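Local coordinates for pyridoxamine 5-phosphate-dependent dehydrase (Escherichia coli, PDB 2R0T), which catalyses removal of the C3'-hydroxyl group from GDP-4-keto-6-deoxy-D-mannose by combined transamination and deoxygenation, a step in L-colitose biosynthesis for the O-antigen, at residues G33-Q38 / P253-G258. The protein carries 1 engineered substitution. Residues are numbered along the deposited sequence; the frame is centred on the assembly and turned at random.
Sequences GEYVKQ and PLEMSG
Glu255 OE1 accepts two backbone N-H groups of the facing segment, from Gly33 N at 2.6 Å and from Val36 N at 3.3 Å. In this DegT/DnrJ/EryC1 aminotransferase fold, a carboxylate from the start of helix 255-286 thereby meets the N-terminal end of helix 34-47. The donors reach OE1 from opposite faces of the carboxylate: Gly33 N from well above the plane, Val36 N on the syn side and tilted out of it. Glu255 OE2 takes a short 2.5 Å bond from Tyr35 N, also on its syn side but bent to 131° at the hydrogen. The carboxylate thus takes first-turn N-H groups, those of Tyr35 and Val36, together with that of the N-cap residue Gly33, as a capping side chain would; Gly33 has no side chain to do so. Three main-chain donors hold both oxygens and fix the rotation of the carboxylate; the helix dipole would be expected to stabilise its negative charge. CG of Glu255 stands anti to the backbone N (chi1 -157°), and a bend at chi2 carries the carboxylate to the end of the other helix.

The first turns of the two helices pack closely: Val36 CA lies 4.2 Å from Gly258 CA, where the absence of a side chain permits the approach. Tyr35 and Glu255 cross at about a right angle, with Glu255 CG at the ring edge, in its plane, 3.8 Å from Tyr35 CD2. The tyrosine also rests on Ser23 and Val24 of helix 15-27, while Met54 of strand 51-55 adjoins Val36 and Pro253. Close by lies the dimer interface, where Met256 packs on Met256 of the second subunit. Val36 CG2 lies against Glu255 OE1 at 3.4 Å and reaches Pro253 CG, 4.2 Å away.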
loop_
_atom_site.group_PDB
_atom_site.type_symbol
_atom_site.label_atom_id
_atom_site.label_comp_id
_atom_site.label_asym_id
_atom_site.label_seq_id
_atom_site.Cartn_x
_atom_site.Cartn_y
_atom_site.Cartn_z
ATOM N N GLY A 33 -4.238 -15.511 -1.953
ATOM C CA GLY A 33 -5.164 -16.642 -2.078
ATOM C C GLY A 33 -5.486 -17.522 -0.847
ATOM O O GLY A 33 -5.902 -17.055 0.229
ATOM N N GLU A 34 -5.299 -18.825 -1.039
ATOM C CA GLU A 34 -5.601 -19.853 -0.043
ATOM C C GLU A 34 -4.976 -19.600 1.300
ATOM O O GLU A 34 -5.637 -19.516 2.343
ATOM C CB GLU A 34 -5.070 -21.187 -0.563
ATOM C CG GLU A 34 -6.081 -21.918 -1.432
ATOM C CD GLU A 34 -7.508 -21.374 -1.265
ATOM O OE1 GLU A 34 -8.008 -21.271 -0.108
ATOM O OE2 GLU A 34 -8.132 -21.045 -2.304
ATOM N N TYR A 35 -3.648 -19.554 1.231
ATOM C CA TYR A 35 -2.864 -19.302 2.412
ATOM C C TYR A 35 -3.340 -18.017 3.073
ATOM O O TYR A 35 -3.678 -18.016 4.264
ATOM C CB TYR A 35 -1.395 -19.260 2.013
ATOM C CG TYR A 35 -0.889 -20.610 1.484
ATOM C CD1 TYR A 35 -0.823 -21.723 2.312
ATOM C CD2 TYR A 35 -0.407 -20.760 0.187
ATOM C CE1 TYR A 35 -0.326 -22.958 1.859
ATOM C CE2 TYR A 35 0.095 -21.998 -0.275
ATOM C CZ TYR A 35 0.133 -23.099 0.568
ATOM O OH TYR A 35 0.638 -24.335 0.155
ATOM N N VAL A 36 -3.403 -16.919 2.318
ATOM C CA VAL A 36 -3.799 -15.677 2.962
ATOM C C VAL A 36 -5.121 -15.926 3.692
ATOM O O VAL A 36 -5.243 -15.663 4.888
ATOM C CB VAL A 36 -3.956 -14.534 1.963
ATOM C CG1 VAL A 36 -4.918 -13.482 2.512
ATOM C CG2 VAL A 36 -2.595 -13.904 1.645
ATOM N N LYS A 37 -6.095 -16.500 2.994
ATOM C CA LYS A 37 -7.414 -16.808 3.594
ATOM C C LYS A 37 -7.334 -17.749 4.788
ATOM O O LYS A 37 -7.938 -17.516 5.847
ATOM C CB LYS A 37 -8.335 -17.411 2.528
ATOM C CG LYS A 37 -9.825 -17.435 2.877
ATOM C CD LYS A 37 -10.107 -16.839 4.253
ATOM C CE LYS A 37 -11.582 -16.503 4.463
ATOM N NZ LYS A 37 -11.718 -15.152 5.090
ATOM N N GLN A 38 -6.541 -18.802 4.649
ATOM C CA GLN A 38 -6.380 -19.664 5.787
ATOM C C GLN A 38 -5.764 -18.834 6.906
ATOM O O GLN A 38 -6.169 -18.887 8.067
ATOM C CB GLN A 38 -5.382 -20.748 5.450
ATOM C CG GLN A 38 -5.844 -21.523 4.230
ATOM C CD GLN A 38 -5.109 -22.848 4.070
ATOM O OE1 GLN A 38 -4.603 -23.418 5.057
ATOM N NE2 GLN A 38 -5.036 -23.344 2.825
ATOM N N PRO A 253 -1.792 -8.576 0.414
ATOM C CA PRO A 253 -0.552 -9.255 0.849
ATOM C C PRO A 253 -0.250 -10.368 -0.159
ATOM O O PRO A 253 -1.148 -10.850 -0.870
ATOM C CB PRO A 253 -0.919 -9.906 2.189
ATOM C CG PRO A 253 -2.474 -9.805 2.320
ATOM C CD PRO A 253 -3.008 -9.095 1.100
ATOM N N LEU A 254 1.022 -10.747 -0.238
ATOM C CA LEU A 254 1.408 -11.838 -1.126
ATOM C C LEU A 254 1.125 -13.201 -0.474
ATOM O O LEU A 254 1.190 -13.371 0.755
ATOM C CB LEU A 254 2.884 -11.704 -1.443
ATOM C CG LEU A 254 3.212 -10.484 -2.296
ATOM C CD1 LEU A 254 4.703 -10.509 -2.382
ATOM C CD2 LEU A 254 2.557 -10.644 -3.682
ATOM N N GLU A 255 0.785 -14.181 -1.300
ATOM C CA GLU A 255 0.452 -15.511 -0.796
ATOM C C GLU A 255 1.492 -16.026 0.245
ATOM O O GLU A 255 1.149 -16.433 1.367
ATOM C CB GLU A 255 0.239 -16.405 -2.027
ATOM C CG GLU A 255 -0.597 -17.645 -1.913
ATOM C CD GLU A 255 -1.839 -17.497 -1.072
ATOM O OE1 GLU A 255 -2.140 -16.367 -0.655
ATOM O OE2 GLU A 255 -2.494 -18.530 -0.791
ATOM N N MET A 256 2.765 -15.896 -0.128
ATOM C CA MET A 256 3.951 -16.246 0.637
ATOM C C MET A 256 3.966 -15.705 2.048
ATOM O O MET A 256 4.575 -16.326 2.930
ATOM C CB MET A 256 5.163 -15.627 -0.049
ATOM C CG MET A 256 6.321 -16.531 -0.205
ATOM S SD MET A 256 7.275 -15.886 -1.637
ATOM C CE MET A 256 6.859 -17.039 -2.823
ATOM N N SER A 257 3.485 -14.475 2.226
ATOM C CA SER A 257 3.431 -13.914 3.579
ATOM C C SER A 257 2.302 -14.606 4.364
ATOM O O SER A 257 2.362 -14.726 5.590
ATOM C CB SER A 257 3.183 -12.395 3.545
ATOM O OG SER A 257 4.185 -11.746 2.779
ATOM N N GLY A 258 1.256 -15.028 3.673
ATOM C CA GLY A 258 0.135 -15.712 4.328
ATOM C C GLY A 258 0.611 -17.061 4.842
ATOM O O GLY A 258 0.467 -17.394 6.019
#